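Local coordinates for protein fibrillarin-like rRNA/tRNA 2'-O-methyltransferase (Methanocaldococcus jannaschii, PDB 1FBN) that probably transfers methyl groups from S-adenosyl-L-methionine to ribose 2'-hydroxyls of rRNA and tRNA at sites chosen by a guide RNA, at residues 50-59 against 87-95; 72-83 against 95-105. All coordinates share one frame; numbering follows the deposited sequence.

Interaction 1: residues 50-59 against 87-95; sequences RIWNPNKSKL and TTPSHVADI
H91 is sandwiched between W52 and R50, a stack that fastens helix 87-95, which follows strand 77-81 of the Rossmann-like methyltransferase fold, to strand 47-51 of the N-terminal antiparallel sheet and the chain after it. One face of the imidazole takes the five-membered ring of W52 in a face-to-face stack, centroids 3.7 Å apart and planes at 12°. With chi1 at -160°, CG stands opposite the backbone N, which lays the indole along the imidazole with W52 CD1 over ND1. On the opposite face the guanidinium of R50 lies flat, its centre 3.8 Å from that of the imidazole. In its own plane the same guanidinium grips two residues of the helix: NE and NH2 both reach D94 OD2, NE at 3.1 Å on the syn lone pair and NH2 from above the carboxylate plane, while NH1 and NH2 share S90 OG. The bend at chi3 (-64°) turns the end of R50 back over the imidazole. D94 also pairs with R121 and accepts a hydrogen bond from T27, and E39 forms a second salt bridge with R50, so the buried charges are shared among several partners. A leucine in place of R50 would probably strip the imidazole of its flat cover on that face and leave E39 and D94 each short of a cationic partner. Further along, L59 CD2 packs on V92 CG2 at 4.0 Å, and W52 CH2 touches I95 CD1. At the helix start, where T87 and T88 are predicted to bind S-adenosyl-L-methionine, S57 OG and T88 OG1 share a hydrogen bond of 2.8 Å.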
loop_
_atom_site.group_PDB
_atom_site.type_symbol
_atom_site.label_atom_id
_atom_site.label_comp_id
_atom_site.label_asym_id
_atom_site.label_seq_id
_atom_site.Cartn_x
_atom_site.Cartn_y
_atom_site.Cartn_z
ATOM N N ARG A 50 -0.484 -8.927 13.808
ATOM C CA ARG A 50 -0.514 -7.493 14.066
ATOM C C ARG A 50 -1.787 -6.861 13.531
ATOM O O ARG A 50 -2.031 -6.878 12.324
ATOM C CB ARG A 50 0.693 -6.802 13.426
ATOM C CG ARG A 50 2.038 -7.271 13.930
ATOM C CD ARG A 50 3.099 -6.229 13.631
ATOM N NE ARG A 50 3.279 -6.051 12.200
ATOM C CZ ARG A 50 3.340 -4.879 11.575
ATOM N NH1 ARG A 50 3.236 -3.735 12.240
ATOM N NH2 ARG A 50 3.509 -4.859 10.264
ATOM N N ILE A 51 -2.593 -6.302 14.430
ATOM C CA ILE A 51 -3.836 -5.646 14.041
ATOM C C ILE A 51 -3.490 -4.456 13.149
ATOM O O ILE A 51 -2.772 -3.545 13.556
ATOM C CB ILE A 51 -4.644 -5.188 15.281
ATOM C CG1 ILE A 51 -5.066 -6.407 16.113
ATOM C CG2 ILE A 51 -5.857 -4.367 14.866
ATOM C CD1 ILE A 51 -5.873 -7.453 15.359
ATOM N N TRP A 52 -3.983 -4.517 11.916
ATOM C CA TRP A 52 -3.747 -3.505 10.885
ATOM C C TRP A 52 -4.786 -2.380 10.970
ATOM O O TRP A 52 -5.872 -2.479 10.400
ATOM C CB TRP A 52 -3.814 -4.211 9.528
ATOM C CG TRP A 52 -3.168 -3.513 8.371
ATOM C CD1 TRP A 52 -2.619 -2.259 8.349
ATOM C CD2 TRP A 52 -3.028 -4.037 7.046
ATOM N NE1 TRP A 52 -2.150 -1.972 7.085
ATOM C CE2 TRP A 52 -2.389 -3.046 6.267
ATOM C CE3 TRP A 52 -3.385 -5.252 6.441
ATOM C CZ2 TRP A 52 -2.098 -3.232 4.910
ATOM C CZ3 TRP A 52 -3.094 -5.437 5.089
ATOM C CH2 TRP A 52 -2.456 -4.430 4.341
ATOM N N ASN A 53 -4.423 -1.302 11.657
ATOM C CA ASN A 53 -5.307 -0.154 11.871
ATOM C C ASN A 53 -5.633 0.677 10.616
ATOM O O ASN A 53 -4.755 1.331 10.052
ATOM C CB ASN A 53 -4.699 0.744 12.960
ATOM C CG ASN A 53 -5.685 1.767 13.519
ATOM O OD1 ASN A 53 -6.726 2.053 12.926
ATOM N ND2 ASN A 53 -5.351 2.324 14.676
ATOM N N PRO A 54 -6.910 0.678 10.183
ATOM C CA PRO A 54 -7.364 1.429 9.005
ATOM C C PRO A 54 -7.279 2.945 9.188
ATOM O O PRO A 54 -7.279 3.692 8.214
ATOM C CB PRO A 54 -8.812 0.965 8.841
ATOM C CG PRO A 54 -9.226 0.627 10.236
ATOM C CD PRO A 54 -8.020 -0.108 10.750
ATOM N N ASN A 55 -7.232 3.394 10.439
ATOM C CA ASN A 55 -7.122 4.818 10.745
ATOM C C ASN A 55 -5.677 5.285 10.573
ATOM O O ASN A 55 -5.404 6.483 10.507
ATOM C CB ASN A 55 -7.568 5.093 12.183
ATOM C CG ASN A 55 -9.033 4.804 12.406
ATOM O OD1 ASN A 55 -9.898 5.548 11.946
ATOM N ND2 ASN A 55 -9.322 3.723 13.124
ATOM N N LYS A 56 -4.753 4.328 10.521
ATOM C CA LYS A 56 -3.328 4.614 10.374
ATOM C C LYS A 56 -2.733 4.122 9.053
ATOM O O LYS A 56 -1.617 4.492 8.700
ATOM C CB LYS A 56 -2.553 4.022 11.558
ATOM C CG LYS A 56 -2.488 4.935 12.779
ATOM C CD LYS A 56 -3.872 5.364 13.248
ATOM C CE LYS A 56 -3.834 6.675 14.039
ATOM N NZ LYS A 56 -5.202 7.231 14.296
ATOM N N SER A 57 -3.493 3.314 8.317
ATOM C CA SER A 57 -3.039 2.764 7.043
ATOM C C SER A 57 -4.139 2.805 5.982
ATOM O O SER A 57 -5.181 2.165 6.132
ATOM C CB SER A 57 -2.556 1.324 7.243
ATOM O OG SER A 57 -2.204 0.709 6.010
ATOM N N LYS A 58 -3.889 3.538 4.900
ATOM C CA LYS A 58 -4.857 3.665 3.813
ATOM C C LYS A 58 -5.161 2.327 3.127
ATOM O O LYS A 58 -6.268 2.123 2.616
ATOM C CB LYS A 58 -4.378 4.689 2.779
ATOM C CG LYS A 58 -4.249 6.107 3.315
ATOM C CD LYS A 58 -3.878 7.084 2.207
ATOM C CE LYS A 58 -3.488 8.437 2.774
ATOM N NZ LYS A 58 -2.264 8.327 3.626
ATOM N N LEU A 59 -4.177 1.428 3.100
ATOM C CA LEU A 59 -4.363 0.115 2.489
ATOM C C LEU A 59 -5.315 -0.714 3.361
ATOM O O LEU A 59 -6.208 -1.392 2.843
ATOM C CB LEU A 59 -3.014 -0.590 2.307
ATOM C CG LEU A 59 -3.032 -1.947 1.605
ATOM C CD1 LEU A 59 -3.825 -1.867 0.306
ATOM C CD2 LEU A 59 -1.606 -2.405 1.339
ATOM N N THR A 87 4.332 2.428 8.955
ATOM C CA THR A 87 3.050 1.737 9.153
ATOM C C THR A 87 2.655 0.769 8.041
ATOM O O THR A 87 2.717 -0.442 8.232
ATOM C CB THR A 87 1.892 2.737 9.394
ATOM O OG1 THR A 87 2.203 3.568 10.518
ATOM C CG2 THR A 87 0.595 1.999 9.679
ATOM N N THR A 88 2.249 1.292 6.886
ATOM C CA THR A 88 1.849 0.424 5.781
ATOM C C THR A 88 2.998 -0.467 5.295
ATOM O O THR A 88 2.798 -1.662 5.076
ATOM C CB THR A 88 1.219 1.222 4.619
ATOM O OG1 THR A 88 0.083 1.945 5.110
ATOM C CG2 THR A 88 0.758 0.288 3.503
ATOM N N PRO A 89 4.220 0.093 5.138
ATOM C CA PRO A 89 5.344 -0.733 4.683
ATOM C C PRO A 89 5.600 -1.957 5.567
ATOM O O PRO A 89 5.960 -3.013 5.068
ATOM C CB PRO A 89 6.513 0.245 4.726
ATOM C CG PRO A 89 5.870 1.523 4.316
ATOM C CD PRO A 89 4.608 1.517 5.158
ATOM N N SER A 90 5.393 -1.832 6.876
ATOM C CA SER A 90 5.622 -2.972 7.762
ATOM C C SER A 90 4.638 -4.114 7.492
ATOM O O SER A 90 5.025 -5.285 7.479
ATOM C CB SER A 90 5.577 -2.548 9.233
ATOM O OG SER A 90 4.297 -2.084 9.613
ATOM N N HIS A 91 3.376 -3.767 7.247
ATOM C CA HIS A 91 2.348 -4.767 6.969
ATOM C C HIS A 91 2.513 -5.388 5.591
ATOM O O HIS A 91 2.257 -6.577 5.408
ATOM C CB HIS A 91 0.947 -4.171 7.127
ATOM C CG HIS A 91 0.514 -4.019 8.553
ATOM N ND1 HIS A 91 0.536 -2.811 9.217
ATOM C CD2 HIS A 91 0.041 -4.925 9.440
ATOM C CE1 HIS A 91 0.093 -2.981 10.450
ATOM N NE2 HIS A 91 -0.215 -4.254 10.611
ATOM N N VAL A 92 2.931 -4.581 4.618
ATOM C CA VAL A 92 3.147 -5.078 3.261
ATOM C C VAL A 92 4.302 -6.084 3.286
ATOM O O VAL A 92 4.266 -7.090 2.578
ATOM C CB VAL A 92 3.458 -3.927 2.270
ATOM C CG1 VAL A 92 3.898 -4.487 0.925
ATOM C CG2 VAL A 92 2.224 -3.044 2.084
ATOM N N ALA A 93 5.298 -5.821 4.136
ATOM C CA ALA A 93 6.462 -6.697 4.288
ATOM C C ALA A 93 6.050 -8.028 4.921
ATOM O O ALA A 93 6.631 -9.073 4.624
ATOM C CB ALA A 93 7.522 -6.016 5.132
ATOM N N ASP A 94 5.059 -7.977 5.807
ATOM C CA ASP A 94 4.540 -9.180 6.453
ATOM C C ASP A 94 3.871 -10.060 5.405
ATOM O O ASP A 94 4.064 -11.272 5.390
ATOM C CB ASP A 94 3.501 -8.821 7.517
ATOM C CG ASP A 94 4.117 -8.298 8.796
ATOM O OD1 ASP A 94 5.350 -8.393 8.972
ATOM O OD2 ASP A 94 3.353 -7.799 9.645
ATOM N N ILE A 95 3.068 -9.435 4.544
ATOM C CA ILE A 95 2.349 -10.137 3.482
ATOM C C ILE A 95 3.328 -10.770 2.497
ATOM O O ILE A 95 3.298 -11.978 2.268
ATOM C CB ILE A 95 1.408 -9.171 2.712
ATOM C CG1 ILE A 95 0.407 -8.537 3.680
ATOM C CG2 ILE A 95 0.671 -9.914 1.600
ATOM C CD1 ILE A 95 -0.265 -7.298 3.137
#

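Interaction 2: residues 72-83 against 95-105; sequences IKRDSKILYLGA and IADKGIVYAIE
Two adjacent parallel strands of the central sheet, 77-81 and 100-105, meet here as the outer members of a beta-alpha-beta unit, their directions 18° apart. Backbone bonds run back and forth between them: I78 N to I100 O, Y102 N to I78 O, Y80 N to Y102 O at 2.7 Å, and I104 N to Y80 O, the last almost straight at 174°. On one face L79 CD1 packs against both Y102 CB and I104 CG1, each at 3.8 Å, and L81 CD2 lies alongside I104 CG1. On the other, I78 and V101 run side by side under V92 of the helix. Before the strands, the turns 73-76 and 96-99 dock on each other: R74 O accepts from K98 N at 2.8 Å, and G99 sits so close to S76 O that a side chain there would clash. Above the face of the R74 guanidinium stands the D97 carboxylate, NH2 to OD2 3.0 Å, a salt bridge of charges alone because no N-H points at the oxygen. At the C-terminal end of strand 100-105, a bend at chi2 (-58°) brings E105 OE2 back to 2.6 Å from G82 O. E105 is a predicted S-adenosyl-L-methionine ligand, and an acidic residue ending the second strand beside a glycine-bearing loop is typical of the cofactor site in Rossmann-fold methyltransferases.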
loop_
_atom_site.group_PDB
_atom_site.type_symbol
_atom_site.label_atom_id
_atom_site.label_comp_id
_atom_site.label_asym_id
_atom_site.label_seq_id
_atom_site.Cartn_x
_atom_site.Cartn_y
_atom_site.Cartn_z
ATOM N N ILE A 72 -0.995 -7.900 -4.067
ATOM C CA ILE A 72 0.209 -8.165 -3.288
ATOM C C ILE A 72 0.149 -9.568 -2.691
ATOM O O ILE A 72 -0.702 -9.859 -1.855
ATOM C CB ILE A 72 0.405 -7.112 -2.169
ATOM C CG1 ILE A 72 0.585 -5.723 -2.794
ATOM C CG2 ILE A 72 1.612 -7.476 -1.293
ATOM C CD1 ILE A 72 0.671 -4.588 -1.794
ATOM N N LYS A 73 1.054 -10.431 -3.147
ATOM C CA LYS A 73 1.131 -11.816 -2.686
ATOM C C LYS A 73 2.403 -12.042 -1.858
ATOM O O LYS A 73 3.196 -11.119 -1.664
ATOM C CB LYS A 73 1.127 -12.761 -3.893
ATOM C CG LYS A 73 -0.019 -12.552 -4.873
ATOM C CD LYS A 73 -1.359 -12.962 -4.290
ATOM C CE LYS A 73 -2.459 -12.906 -5.343
ATOM N NZ LYS A 73 -3.743 -13.471 -4.840
ATOM N N ARG A 74 2.607 -13.279 -1.402
ATOM C CA ARG A 74 3.774 -13.631 -0.590
ATOM C C ARG A 74 5.106 -13.427 -1.291
ATOM O O ARG A 74 6.071 -12.982 -0.672
ATOM C CB ARG A 74 3.697 -15.082 -0.105
ATOM C CG ARG A 74 2.649 -15.342 0.955
ATOM C CD ARG A 74 2.553 -16.826 1.273
ATOM N NE ARG A 74 3.147 -17.176 2.561
ATOM C CZ ARG A 74 4.321 -17.780 2.709
ATOM N NH1 ARG A 74 5.043 -18.102 1.645
ATOM N NH2 ARG A 74 4.771 -18.080 3.921
ATOM N N ASP A 75 5.160 -13.760 -2.576
ATOM C CA ASP A 75 6.394 -13.632 -3.348
ATOM C C ASP A 75 6.450 -12.395 -4.250
ATOM O O ASP A 75 7.292 -12.309 -5.145
ATOM C CB ASP A 75 6.611 -14.900 -4.183
ATOM C CG ASP A 75 5.519 -15.116 -5.222
ATOM O OD1 ASP A 75 4.418 -14.530 -5.091
ATOM O OD2 ASP A 75 5.766 -15.874 -6.183
ATOM N N SER A 76 5.556 -11.441 -4.014
ATOM C CA SER A 76 5.514 -10.225 -4.822
ATOM C C SER A 76 6.683 -9.280 -4.562
ATOM O O SER A 76 7.208 -9.202 -3.450
ATOM C CB SER A 76 4.212 -9.450 -4.573
ATOM O OG SER A 76 3.070 -10.166 -4.997
ATOM N N LYS A 77 7.110 -8.596 -5.613
ATOM C CA LYS A 77 8.162 -7.606 -5.502
ATOM C C LYS A 77 7.374 -6.329 -5.739
ATOM O O LYS A 77 6.686 -6.191 -6.749
ATOM C CB LYS A 77 9.237 -7.827 -6.567
ATOM C CG LYS A 77 9.966 -9.153 -6.387
ATOM C CD LYS A 77 10.888 -9.490 -7.547
ATOM C CE LYS A 77 12.168 -8.673 -7.517
ATOM N NZ LYS A 77 13.118 -9.120 -8.577
ATOM N N ILE A 78 7.363 -5.454 -4.745
ATOM C CA ILE A 78 6.611 -4.221 -4.874
ATOM C C ILE A 78 7.419 -2.943 -4.693
ATOM O O ILE A 78 8.377 -2.890 -3.907
ATOM C CB ILE A 78 5.316 -4.210 -3.965
ATOM C CG1 ILE A 78 5.287 -2.981 -3.056
ATOM C CG2 ILE A 78 5.163 -5.515 -3.166
ATOM C CD1 ILE A 78 3.995 -2.811 -2.303
ATOM N N LEU A 79 7.041 -1.934 -5.478
ATOM C CA LEU A 79 7.665 -0.621 -5.433
ATOM C C LEU A 79 6.732 0.274 -4.616
ATOM O O LEU A 79 5.593 0.530 -5.015
ATOM C CB LEU A 79 7.836 -0.065 -6.847
ATOM C CG LEU A 79 8.538 1.291 -6.982
ATOM C CD1 LEU A 79 9.965 1.227 -6.429
ATOM C CD2 LEU A 79 8.545 1.700 -8.441
ATOM N N TYR A 80 7.206 0.694 -3.447
ATOM C CA TYR A 80 6.431 1.537 -2.542
ATOM C C TYR A 80 6.840 3.000 -2.696
ATOM O O TYR A 80 7.993 3.366 -2.456
ATOM C CB TYR A 80 6.637 1.067 -1.090
ATOM C CG TYR A 80 5.670 1.664 -0.091
ATOM C CD1 TYR A 80 5.792 2.993 0.322
ATOM C CD2 TYR A 80 4.615 0.907 0.424
ATOM C CE1 TYR A 80 4.884 3.560 1.221
ATOM C CE2 TYR A 80 3.699 1.463 1.327
ATOM C CZ TYR A 80 3.840 2.789 1.716
ATOM O OH TYR A 80 2.935 3.353 2.586
ATOM N N LEU A 81 5.877 3.834 -3.076
ATOM C CA LEU A 81 6.116 5.260 -3.275
ATOM C C LEU A 81 5.267 6.085 -2.309
ATOM O O LEU A 81 4.067 5.849 -2.169
ATOM C CB LEU A 81 5.779 5.646 -4.720
ATOM C CG LEU A 81 6.358 4.770 -5.841
ATOM C CD1 LEU A 81 5.717 5.112 -7.174
ATOM C CD2 LEU A 81 7.862 4.929 -5.913
ATOM N N GLY A 82 5.894 7.041 -1.630
ATOM C CA GLY A 82 5.156 7.880 -0.703
ATOM C C GLY A 82 5.722 7.934 0.700
ATOM O O GLY A 82 6.264 6.944 1.197
ATOM N N ALA A 83 5.576 9.095 1.337
ATOM C CA ALA A 83 6.059 9.322 2.699
ATOM C C ALA A 83 5.424 8.357 3.691
ATOM O O ALA A 83 4.216 8.114 3.662
ATOM C CB ALA A 83 5.779 10.762 3.127
ATOM N N ILE A 95 3.068 -9.435 4.544
ATOM C CA ILE A 95 2.349 -10.137 3.482
ATOM C C ILE A 95 3.328 -10.770 2.497
ATOM O O ILE A 95 3.298 -11.978 2.268
ATOM C CB ILE A 95 1.408 -9.171 2.712
ATOM C CG1 ILE A 95 0.407 -8.537 3.680
ATOM C CG2 ILE A 95 0.671 -9.914 1.600
ATOM C CD1 ILE A 95 -0.265 -7.298 3.137
ATOM N N ALA A 96 4.189 -9.941 1.916
ATOM C CA ALA A 96 5.181 -10.404 0.955
ATOM C C ALA A 96 6.461 -10.881 1.659
ATOM O O ALA A 96 7.560 -10.384 1.394
ATOM C CB ALA A 96 5.487 -9.300 -0.032
ATOM N N ASP A 97 6.306 -11.863 2.544
ATOM C CA ASP A 97 7.425 -12.411 3.304
ATOM C C ASP A 97 8.436 -13.166 2.442
ATOM O O ASP A 97 9.583 -13.352 2.847
ATOM C CB ASP A 97 6.920 -13.288 4.458
ATOM C CG ASP A 97 6.119 -14.498 3.988
ATOM O OD1 ASP A 97 5.238 -14.350 3.116
ATOM O OD2 ASP A 97 6.366 -15.605 4.514
ATOM N N LYS A 98 8.002 -13.594 1.258
ATOM C CA LYS A 98 8.867 -14.301 0.312
ATOM C C LYS A 98 9.224 -13.353 -0.844
ATOM O O LYS A 98 9.762 -13.779 -1.870
ATOM C CB LYS A 98 8.152 -15.533 -0.250
ATOM C CG LYS A 98 7.650 -16.541 0.775
ATOM C CD LYS A 98 8.771 -17.362 1.390
ATOM C CE LYS A 98 9.418 -16.651 2.569
ATOM N NZ LYS A 98 10.568 -17.421 3.128
ATOM N N GLY A 99 8.899 -12.072 -0.674
ATOM C CA GLY A 99 9.176 -11.077 -1.694
ATOM C C GLY A 99 10.062 -9.924 -1.250
ATOM O O GLY A 99 10.850 -10.054 -0.309
ATOM N N ILE A 100 9.932 -8.791 -1.938
ATOM C CA ILE A 100 10.729 -7.597 -1.651
ATOM C C ILE A 100 9.901 -6.327 -1.780
ATOM O O ILE A 100 8.999 -6.241 -2.611
ATOM C CB ILE A 100 11.940 -7.477 -2.625
ATOM C CG1 ILE A 100 12.908 -8.634 -2.406
ATOM C CG2 ILE A 100 12.693 -6.175 -2.395
ATOM C CD1 ILE A 100 14.075 -8.624 -3.350
ATOM N N VAL A 101 10.219 -5.344 -0.945
ATOM C CA VAL A 101 9.541 -4.058 -0.968
ATOM C C VAL A 101 10.572 -2.937 -1.078
ATOM O O VAL A 101 11.372 -2.730 -0.162
ATOM C CB VAL A 101 8.704 -3.824 0.302
ATOM C CG1 VAL A 101 7.911 -2.537 0.165
ATOM C CG2 VAL A 101 7.779 -4.998 0.547
ATOM N N TYR A 102 10.586 -2.259 -2.221
ATOM C CA TYR A 102 11.496 -1.140 -2.438
ATOM C C TYR A 102 10.773 0.108 -1.957
ATOM O O TYR A 102 9.732 0.478 -2.508
ATOM C CB TYR A 102 11.825 -0.986 -3.924
ATOM C CG TYR A 102 12.480 -2.195 -4.546
ATOM C CD1 TYR A 102 13.835 -2.460 -4.343
ATOM C CD2 TYR A 102 11.746 -3.069 -5.346
ATOM C CE1 TYR A 102 14.443 -3.565 -4.924
ATOM C CE2 TYR A 102 12.342 -4.173 -5.929
ATOM C CZ TYR A 102 13.690 -4.419 -5.716
ATOM O OH TYR A 102 14.276 -5.527 -6.285
ATOM N N ALA A 103 11.310 0.741 -0.921
ATOM C CA ALA A 103 10.701 1.941 -0.360
ATOM C C ALA A 103 11.431 3.205 -0.803
ATOM O O ALA A 103 12.554 3.468 -0.365
ATOM C CB ALA A 103 10.675 1.845 1.160
ATOM N N ILE A 104 10.781 3.990 -1.659
ATOM C CA ILE A 104 11.359 5.231 -2.172
ATOM C C ILE A 104 10.969 6.424 -1.297
ATOM O O ILE A 104 9.781 6.704 -1.116
ATOM C CB ILE A 104 10.888 5.524 -3.628
ATOM C CG1 ILE A 104 11.017 4.271 -4.506
ATOM C CG2 ILE A 104 11.672 6.694 -4.221
ATOM C CD1 ILE A 104 12.415 3.711 -4.624
ATOM N N GLU A 105 11.970 7.112 -0.749
ATOM C CA GLU A 105 11.742 8.293 0.089
ATOM C C GLU A 105 12.718 9.403 -0.299
ATOM O O GLU A 105 13.906 9.146 -0.505
ATOM C CB GLU A 105 11.903 7.966 1.581
ATOM C CG GLU A 105 10.951 6.905 2.131
ATOM C CD GLU A 105 9.479 7.253 1.962
ATOM O OE1 GLU A 105 9.142 8.436 1.743
ATOM O OE2 GLU A 105 8.645 6.329 2.043
#

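From the N terminus, the chain leaves the antiparallel sheet at strand 47-51, enters helix 58-64 and passes through 72-83 into the central sheet. Helix 87-95 then turns back, and interaction 1 closes a loop of 27 residues with 50-59, tying the N-terminal sheet to the methyltransferase core. Strand 100-105 follows, and interaction 2 closes a shorter loop, containing most of that helix, with 72-83. The segments alternate, so the two loops cross rather than nest, and I95 belongs to both. Between the contacts, helix 87-95 rests on the sheet: V92 CG1 meets I78 CD1 at 3.6 Å, T88 CB packs against Y80 OH, and P89 CG against Y80 CZ.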